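Teichoic acid D-alanine hydrolase (Staphylococcus aureus, PDB 5ZH8) removes D-alanyl ester groups from wall teichoic acid and lipoteichoic acid, and affects methicillin resistance and autolysis. Local coordinates at residues F333-T338 with P388-G393; T338-N343 with V353-K358. One frame throughout, in Å; residues are numbered along the deposited sequence.

Contact 1 of 2, residues F333-T338 with P388-G393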
ATOM      1  N   PHE A 333       4.976 -18.706  -8.434  1.00 43.16           N
ATOM      2  CA  PHE A 333       5.306 -18.743  -6.998  1.00 42.68           C
ATOM      3  C   PHE A 333       6.806 -18.836  -6.739  1.00 42.81           C
ATOM      4  O   PHE A 333       7.593 -19.045  -7.656  1.00 43.37           O
ATOM      5  CB  PHE A 333       4.583 -19.909  -6.328  1.00 42.48           C
ATOM      6  CG  PHE A 333       5.207 -21.248  -6.599  1.00 43.04           C
ATOM      7  CD1 PHE A 333       4.905 -21.956  -7.766  1.00 43.40           C
ATOM      8  CD2 PHE A 333       6.102 -21.798  -5.696  1.00 43.39           C
ATOM      9  CE1 PHE A 333       5.488 -23.184  -8.018  1.00 43.90           C
ATOM     10  CE2 PHE A 333       6.695 -23.027  -5.946  1.00 43.94           C
ATOM     11  CZ  PHE A 333       6.385 -23.719  -7.107  1.00 44.13           C
ATOM     12  N   TYR A 334       7.181 -18.687  -5.477  1.00 42.53           N
ATOM     13  CA  TYR A 334       8.582 -18.630  -5.072  1.00 43.04           C
ATOM     14  C   TYR A 334       9.023 -19.875  -4.314  1.00 42.58           C
ATOM     15  O   TYR A 334       8.369 -20.289  -3.370  1.00 41.53           O
ATOM     16  CB  TYR A 334       8.797 -17.421  -4.167  1.00 43.47           C
ATOM     17  CG  TYR A 334       8.606 -16.092  -4.850  1.00 44.14           C
ATOM     18  CD1 TYR A 334       9.668 -15.466  -5.480  1.00 45.37           C
ATOM     19  CD2 TYR A 334       7.365 -15.450  -4.853  1.00 43.75           C
ATOM     20  CE1 TYR A 334       9.508 -14.244  -6.107  1.00 46.21           C
ATOM     21  CE2 TYR A 334       7.197 -14.225  -5.478  1.00 44.39           C
ATOM     22  CZ  TYR A 334       8.272 -13.627  -6.100  1.00 45.71           C
ATOM     23  OH  TYR A 334       8.126 -12.411  -6.724  1.00 47.31           O
ATOM     24  N   ALA A 335      10.139 -20.456  -4.740  1.00 43.43           N
ATOM     25  CA  ALA A 335      10.862 -21.436  -3.941  1.00 43.95           C
ATOM     26  C   ALA A 335      12.061 -20.731  -3.332  1.00 44.90           C
ATOM     27  O   ALA A 335      12.970 -20.326  -4.051  1.00 45.59           O
ATOM     28  CB  ALA A 335      11.313 -22.600  -4.802  1.00 44.50           C
ATOM     29  N   LYS A 336      12.048 -20.570  -2.010  1.00 45.10           N
ATOM     30  CA  LYS A 336      13.103 -19.847  -1.302  1.00 46.54           C
ATOM     31  C   LYS A 336      13.902 -20.788  -0.387  1.00 47.32           C
ATOM     32  O   LYS A 336      13.547 -21.958  -0.245  1.00 47.15           O
ATOM     33  CB  LYS A 336      12.493 -18.694  -0.508  1.00 46.48           C
ATOM     34  CG  LYS A 336      11.636 -17.752  -1.344  1.00 46.09           C
ATOM     35  CD  LYS A 336      11.076 -16.616  -0.502  1.00 46.33           C
ATOM     36  CE  LYS A 336      10.988 -15.318  -1.282  1.00 47.08           C
ATOM     37  NZ  LYS A 336      12.339 -14.748  -1.561  1.00 48.72           N
ATOM     38  N   PRO A 337      14.995 -20.290   0.218  1.00 48.33           N
ATOM     39  CA  PRO A 337      15.823 -21.145   1.064  1.00 49.59           C
ATOM     40  C   PRO A 337      15.118 -21.804   2.246  1.00 49.03           C
ATOM     41  O   PRO A 337      15.334 -22.992   2.486  1.00 50.01           O
ATOM     42  CB  PRO A 337      16.906 -20.192   1.557  1.00 51.05           C
ATOM     43  CG  PRO A 337      17.076 -19.251   0.428  1.00 51.03           C
ATOM     44  CD  PRO A 337      15.681 -19.019  -0.074  1.00 49.12           C
ATOM     45  N   THR A 338      14.292 -21.054   2.972  1.00 47.81           N
ATOM     46  CA  THR A 338      13.661 -21.583   4.187  1.00 47.46           C
ATOM     47  C   THR A 338      12.187 -21.906   4.009  1.00 45.98           C
ATOM     48  O   THR A 338      11.557 -22.423   4.937  1.00 45.90           O
ATOM     49  CB  THR A 338      13.772 -20.582   5.348  1.00 47.59           C
ATOM     50  OG1 THR A 338      13.039 -19.397   5.018  1.00 46.12           O
ATOM     51  CG2 THR A 338      15.207 -20.220   5.612  1.00 49.18           C
ATOM     52  N   PRO A 388      16.646 -24.393   6.984  1.00 56.03           N
ATOM     53  CA  PRO A 388      16.853 -24.803   5.602  1.00 55.38           C
ATOM     54  C   PRO A 388      15.716 -25.652   5.059  1.00 53.79           C
ATOM     55  O   PRO A 388      15.240 -26.556   5.740  1.00 54.04           O
ATOM     56  CB  PRO A 388      18.130 -25.634   5.674  1.00 57.89           C
ATOM     57  CG  PRO A 388      18.860 -25.081   6.842  1.00 59.72           C
ATOM     58  CD  PRO A 388      17.791 -24.758   7.833  1.00 58.61           C
ATOM     59  N   TYR A 389      15.292 -25.344   3.839  1.00 52.30           N
ATOM     60  CA  TYR A 389      14.203 -26.064   3.188  1.00 51.11           C
ATOM     61  C   TYR A 389      14.580 -26.453   1.759  1.00 50.98           C
ATOM     62  O   TYR A 389      14.573 -27.629   1.419  1.00 51.90           O
ATOM     63  CB  TYR A 389      12.923 -25.219   3.209  1.00 49.14           C
ATOM     64  CG  TYR A 389      11.714 -25.919   2.637  1.00 48.23           C
ATOM     65  CD1 TYR A 389      11.393 -27.223   3.014  1.00 49.14           C
ATOM     66  CD2 TYR A 389      10.875 -25.278   1.719  1.00 46.73           C
ATOM     67  CE1 TYR A 389      10.285 -27.869   2.489  1.00 48.18           C
ATOM     68  CE2 TYR A 389       9.766 -25.926   1.191  1.00 45.74           C
ATOM     69  CZ  TYR A 389       9.482 -27.217   1.583  1.00 46.41           C
ATOM     70  OH  TYR A 389       8.383 -27.852   1.081  1.00 46.01           O
ATOM     71  N   ASN A 390      14.902 -25.460   0.935  1.00 50.38           N
ATOM     72  CA  ASN A 390      15.388 -25.683  -0.424  1.00 50.61           C
ATOM     73  C   ASN A 390      16.847 -25.278  -0.492  1.00 52.20           C
ATOM     74  O   ASN A 390      17.282 -24.398   0.247  1.00 52.71           O
ATOM     75  CB  ASN A 390      14.588 -24.851  -1.435  1.00 49.17           C
ATOM     76  CG  ASN A 390      13.105 -25.165  -1.409  1.00 47.63           C
ATOM     77  OD1 ASN A 390      12.714 -26.329  -1.357  1.00 48.17           O
ATOM     78  ND2 ASN A 390      12.272 -24.129  -1.453  1.00 46.27           N
ATOM     79  N   THR A 391      17.593 -25.913  -1.393  1.00 53.39           N
ATOM     80  CA  THR A 391      19.022 -25.675  -1.534  1.00 55.57           C
ATOM     81  C   THR A 391      19.335 -25.114  -2.907  1.00 55.93           C
ATOM     82  O   THR A 391      19.094 -25.762  -3.919  1.00 56.14           O
ATOM     83  CB  THR A 391      19.829 -26.965  -1.315  1.00 57.49           C
ATOM     84  OG1 THR A 391      19.471 -27.541  -0.057  1.00 57.70           O
ATOM     85  CG2 THR A 391      21.320 -26.680  -1.322  1.00 59.79           C
ATOM     86  N   LYS A 392      19.868 -23.897  -2.922  1.00 56.97           N
ATOM     87  CA  LYS A 392      20.234 -23.204  -4.153  1.00 57.97           C
ATOM     88  C   LYS A 392      21.275 -24.008  -4.933  1.00 60.11           C
ATOM     89  O   LYS A 392      22.267 -24.434  -4.356  1.00 62.34           O
ATOM     90  CB  LYS A 392      20.803 -21.823  -3.807  1.00 59.11           C
ATOM     91  CG  LYS A 392      21.071 -20.917  -4.995  1.00 60.07           C
ATOM     92  CD  LYS A 392      21.631 -19.587  -4.518  1.00 61.62           C
ATOM     93  CE  LYS A 392      21.668 -18.562  -5.640  1.00 62.44           C
ATOM     94  NZ  LYS A 392      22.277 -17.276  -5.191  1.00 64.25           N
ATOM     95  N   GLY A 393      21.034 -24.225  -6.226  1.00 59.81           N
ATOM     96  CA  GLY A 393      21.990 -24.903  -7.105  1.00 61.98           C
ATOM     97  C   GLY A 393      21.801 -26.403  -7.274  1.00 62.22           C
ATOM     98  O   GLY A 393      22.159 -26.957  -8.309  1.00 63.61           O
TER

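Contact 2 of 2, residues T338-N343 with V353-K358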
ATOM      1  N   THR A 338      14.292 -21.054   2.972  1.00 47.81           N
ATOM      2  CA  THR A 338      13.661 -21.583   4.187  1.00 47.46           C
ATOM      3  C   THR A 338      12.187 -21.906   4.009  1.00 45.98           C
ATOM      4  O   THR A 338      11.557 -22.423   4.937  1.00 45.90           O
ATOM      5  CB  THR A 338      13.772 -20.582   5.348  1.00 47.59           C
ATOM      6  OG1 THR A 338      13.039 -19.397   5.018  1.00 46.12           O
ATOM      7  CG2 THR A 338      15.207 -20.220   5.612  1.00 49.18           C
ATOM      8  N   LEU A 339      11.639 -21.605   2.827  1.00 44.97           N
ATOM      9  CA  LEU A 339      10.189 -21.645   2.615  1.00 43.45           C
ATOM     10  C   LEU A 339       9.809 -21.463   1.155  1.00 42.32           C
ATOM     11  O   LEU A 339      10.611 -20.992   0.357  1.00 42.44           O
ATOM     12  CB  LEU A 339       9.514 -20.547   3.446  1.00 43.10           C
ATOM     13  CG  LEU A 339      10.009 -19.107   3.209  1.00 43.30           C
ATOM     14  CD1 LEU A 339       9.298 -18.439   2.034  1.00 42.73           C
ATOM     15  CD2 LEU A 339       9.837 -18.266   4.471  1.00 43.54           C
ATOM     16  N   ASN A 340       8.584 -21.858   0.820  1.00 41.32           N
ATOM     17  CA  ASN A 340       7.960 -21.506  -0.456  1.00 40.63           C
ATOM     18  C   ASN A 340       6.917 -20.430  -0.183  1.00 40.15           C
ATOM     19  O   ASN A 340       6.228 -20.468   0.838  1.00 39.95           O
ATOM     20  CB  ASN A 340       7.295 -22.720  -1.122  1.00 40.42           C
ATOM     21  CG  ASN A 340       8.297 -23.657  -1.781  1.00 41.09           C
ATOM     22  OD1 ASN A 340       9.502 -23.581  -1.533  1.00 41.90           O
ATOM     23  ND2 ASN A 340       7.794 -24.556  -2.621  1.00 40.68           N
ATOM     24  N   ARG A 341       6.791 -19.487  -1.108  1.00 40.17           N
ATOM     25  CA  ARG A 341       5.966 -18.315  -0.894  1.00 40.01           C
ATOM     26  C   ARG A 341       5.041 -18.026  -2.076  1.00 39.62           C
ATOM     27  O   ARG A 341       5.458 -18.103  -3.232  1.00 39.79           O
ATOM     28  CB  ARG A 341       6.873 -17.112  -0.630  1.00 40.94           C
ATOM     29  CG  ARG A 341       6.183 -15.760  -0.665  1.00 41.19           C
ATOM     30  CD  ARG A 341       7.179 -14.659  -0.346  1.00 42.45           C
ATOM     31  NE  ARG A 341       6.533 -13.356  -0.177  1.00 42.87           N
ATOM     32  CZ  ARG A 341       6.224 -12.526  -1.174  1.00 43.23           C
ATOM     33  NH1 ARG A 341       6.488 -12.856  -2.435  1.00 43.71           N
ATOM     34  NH2 ARG A 341       5.647 -11.368  -0.915  1.00 43.56           N
ATOM     35  N   LEU A 342       3.786 -17.709  -1.763  1.00 39.15           N
ATOM     36  CA  LEU A 342       2.870 -17.080  -2.716  1.00 39.24           C
ATOM     37  C   LEU A 342       2.380 -15.761  -2.124  1.00 39.33           C
ATOM     38  O   LEU A 342       2.287 -15.615  -0.905  1.00 38.92           O
ATOM     39  CB  LEU A 342       1.659 -17.965  -3.027  1.00 39.12           C
ATOM     40  CG  LEU A 342       1.902 -19.199  -3.889  1.00 39.18           C
ATOM     41  CD1 LEU A 342       2.425 -20.346  -3.054  1.00 39.35           C
ATOM     42  CD2 LEU A 342       0.629 -19.632  -4.597  1.00 39.37           C
ATOM     43  N   ASN A 343       2.077 -14.810  -2.999  1.00 39.56           N
ATOM     44  CA  ASN A 343       1.574 -13.522  -2.571  1.00 40.09           C
ATOM     45  C   ASN A 343       0.881 -12.783  -3.717  1.00 40.84           C
ATOM     46  O   ASN A 343       1.362 -12.784  -4.846  1.00 40.95           O
ATOM     47  CB  ASN A 343       2.711 -12.665  -2.005  1.00 40.45           C
ATOM     48  CG  ASN A 343       2.231 -11.305  -1.550  1.00 41.15           C
ATOM     49  OD1 ASN A 343       1.766 -11.135  -0.424  1.00 41.46           O
ATOM     50  ND2 ASN A 343       2.360 -10.325  -2.422  1.00 41.81           N
ATOM     51  N   VAL A 353       0.998 -16.701   1.314  1.00 37.27           N
ATOM     52  CA  VAL A 353       1.158 -18.103   1.684  1.00 37.21           C
ATOM     53  C   VAL A 353       2.631 -18.349   1.937  1.00 37.29           C
ATOM     54  O   VAL A 353       3.461 -18.081   1.076  1.00 37.25           O
ATOM     55  CB  VAL A 353       0.716 -19.071   0.557  1.00 37.24           C
ATOM     56  CG1 VAL A 353       0.739 -20.509   1.053  1.00 37.66           C
ATOM     57  CG2 VAL A 353      -0.667 -18.718   0.026  1.00 37.35           C
ATOM     58  N   TYR A 354       2.948 -18.841   3.125  1.00 37.74           N
ATOM     59  CA  TYR A 354       4.281 -19.344   3.437  1.00 38.09           C
ATOM     60  C   TYR A 354       4.106 -20.818   3.721  1.00 38.48           C
ATOM     61  O   TYR A 354       3.189 -21.189   4.458  1.00 38.45           O
ATOM     62  CB  TYR A 354       4.831 -18.683   4.695  1.00 38.61           C
ATOM     63  CG  TYR A 354       5.586 -17.387   4.506  1.00 38.51           C
ATOM     64  CD1 TYR A 354       5.353 -16.543   3.426  1.00 37.91           C
ATOM     65  CD2 TYR A 354       6.514 -16.990   5.460  1.00 39.22           C
ATOM     66  CE1 TYR A 354       6.052 -15.359   3.298  1.00 38.42           C
ATOM     67  CE2 TYR A 354       7.205 -15.812   5.343  1.00 39.52           C
ATOM     68  CZ  TYR A 354       6.977 -15.001   4.268  1.00 39.23           C
ATOM     69  OH  TYR A 354       7.698 -13.836   4.191  1.00 40.22           O
ATOM     70  N   TYR A 355       4.955 -21.665   3.140  1.00 38.88           N
ATOM     71  CA  TYR A 355       4.873 -23.083   3.451  1.00 39.76           C
ATOM     72  C   TYR A 355       6.158 -23.853   3.284  1.00 40.55           C
ATOM     73  O   TYR A 355       7.110 -23.387   2.652  1.00 40.51           O
ATOM     74  CB  TYR A 355       3.750 -23.755   2.651  1.00 39.67           C
ATOM     75  CG  TYR A 355       4.022 -24.006   1.187  1.00 39.40           C
ATOM     76  CD1 TYR A 355       4.648 -25.173   0.768  1.00 39.94           C
ATOM     77  CD2 TYR A 355       3.610 -23.101   0.218  1.00 38.80           C
ATOM     78  CE1 TYR A 355       4.876 -25.414  -0.571  1.00 39.90           C
ATOM     79  CE2 TYR A 355       3.835 -23.342  -1.129  1.00 38.63           C
ATOM     80  CZ  TYR A 355       4.467 -24.499  -1.514  1.00 39.08           C
ATOM     81  OH  TYR A 355       4.702 -24.747  -2.844  1.00 39.26           O
ATOM     82  N   ASN A 356       6.163 -25.033   3.899  1.00 41.72           N
ATOM     83  CA  ASN A 356       7.217 -26.024   3.735  1.00 42.94           C
ATOM     84  C   ASN A 356       6.578 -27.425   3.797  1.00 44.27           C
ATOM     85  O   ASN A 356       5.381 -27.559   3.527  1.00 44.14           O
ATOM     86  CB  ASN A 356       8.348 -25.810   4.763  1.00 43.73           C
ATOM     87  CG  ASN A 356       7.899 -25.967   6.200  1.00 44.29           C
ATOM     88  OD1 ASN A 356       6.902 -26.617   6.492  1.00 44.44           O
ATOM     89  ND2 ASN A 356       8.659 -25.387   7.111  1.00 44.91           N
ATOM     90  N   ASP A 357       7.343 -28.459   4.136  1.00 46.15           N
ATOM     91  CA  ASP A 357       6.794 -29.817   4.149  1.00 47.46           C
ATOM     92  C   ASP A 357       5.957 -30.133   5.394  1.00 48.46           C
ATOM     93  O   ASP A 357       5.269 -31.151   5.421  1.00 49.78           O
ATOM     94  CB  ASP A 357       7.906 -30.852   3.974  1.00 49.24           C
ATOM     95  CG  ASP A 357       8.463 -30.890   2.553  1.00 49.01           C
ATOM     96  OD1 ASP A 357       8.013 -30.107   1.686  1.00 47.66           O
ATOM     97  OD2 ASP A 357       9.373 -31.706   2.303  1.00 50.69           O
ATOM     98  N   LYS A 358       6.005 -29.275   6.414  1.00 48.27           N
ATOM     99  CA  LYS A 358       5.198 -29.469   7.622  1.00 49.35           C
ATOM    100  C   LYS A 358       4.001 -28.515   7.676  1.00 48.03           C
ATOM    101  O   LYS A 358       2.869 -28.946   7.885  1.00 48.84           O
ATOM    102  CB  LYS A 358       6.049 -29.292   8.880  1.00 50.53           C
ATOM    103  CG  LYS A 358       5.374 -29.815  10.140  1.00 52.46           C
ATOM    104  CD  LYS A 358       6.220 -29.587  11.376  1.00 54.19           C
ATOM    105  CE  LYS A 358       5.517 -30.044  12.647  1.00 56.21           C
ATOM    106  NZ  LYS A 358       6.237 -29.589  13.873  1.00 57.49           N
TER

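Contact 1 of 2, residues F333-T338 with P388-G393
Asn390 has more surface buried here than any other residue of the two segments, followed by Pro337 and Thr338. It lies in the C-terminal tail, where the chain runs past the turn that links strand 333-335 to strand 340-346. Its CG stands anti to the carbonyl carbon (chi1 -59°), which directs the amide at the backbone of the turn. There ND2 donates to Lys336 O at 2.8 Å; the donor lies in the plane of that carbonyl, but the bond is bent, with 136° at the hydrogen. The same ND2 also donates to Asn340 OD1, so both of its hydrogens are used, and Ala335 CB rests 3.8 Å from Asn390 ND2. A short side chain ending in a primary amide suits this place, because a single nitrogen can serve two acceptors.

Pro337 CB is directed away from the tail, and it is the carbonyl that meets it. Tyr389 N approaches Pro337 O in the carbonyl plane at 2.7 Å, while Asn390 N, 2.9 Å from Pro337 O, comes from above that plane. Proline has no N-H to offer, yet its oxygen is gripped by two successive amides.

Thr338 CB likewise points away, and the backbone does the touching, with Thr338 C 3.5 Å from Tyr389 CB. The Tyr389 ring, swung anti to its own N (chi1 -176°), leads off towards Asp357, to which its hydroxyl is hydrogen-bonded.

All three bonds thus end on carbonyl oxygens of the turn, two from backbone amides and one from a side-chain amide: these segments join by polar bonds with little apolar contact.

Contact 2 of 2, residues T338-N343 with V353-K358
Strands 340-346 and 349-355 form an antiparallel beta hairpin within the large sheet of this beta-lactamase-family fold, their local axes 4.7 Å apart and 171° from one another in direction. Asn340 and Tyr355 form one hydrogen-bonded pair, in which Asn340 N reaches Tyr355 O at 2.8 Å in an almost straight bond; Leu342 and Val353 form the next. Between them lies the non-hydrogen-bonded pair of Arg341 and Tyr354, where Arg341 CA makes a CA-H...O contact with Val353 O.

On the face of Leu342, Val353 and Tyr355, Leu342 CB lies alongside Val353 CB at 3.9 Å, and Leu342 CD1 meets the Tyr355 ring at its edge. Branched aliphatic side chains suit this buried surface, which Ile299 of helix 292-303 helps to cover. Just before the strand, Leu339 CD2 crosses obliquely to touch Tyr354 CD2 at 3.7 Å.

On the face of Arg341 and Tyr354, the Arg341 chain, extended from CG to NE, runs beside Tyr354, with guanidinium and ring planes 66° apart. Both reach Glu372 of helix 371-382, NE by a salt bridge and the hydroxyl by a hydrogen bond, so cation and phenol meet at one carboxylate oxygen, OE2.

Asn340 and Tyr355 combine a CH-pi contact with a polar one. Tyr355 CG takes the crowded position between N and the carbonyl carbon (chi1 75°), bringing the ring over Asn340 CB, which lies 3.5 Å from its centroid. Asn340 ND2, which also donates to Leu317 O, gives its other bond to Tyr355 OH at 3.1 Å, with that oxygen in the amide plane.

How the contacts relate
In contact 2, a hairpin pairing inside the large sheet, all the residues that touch are buried, whereas contact 1 lies nearer the surface, where the tail after helix 371-382 meets the turn beside that sheet. Along the chain contact 2 is nested within the loop that contact 1 closes, and Thr338 belongs to both. Regular two-way strand bonding with packing on both faces marks the hairpin; irregular, one-way donation from tail to turn marks the other. Side chains of the tail segment, Tyr389 and Asn390, bond to one residue of each segment of contact 2, and so tie the tail to strand 340-346 and to the loop that follows strand 349-355. Each contact also touches the second subunit.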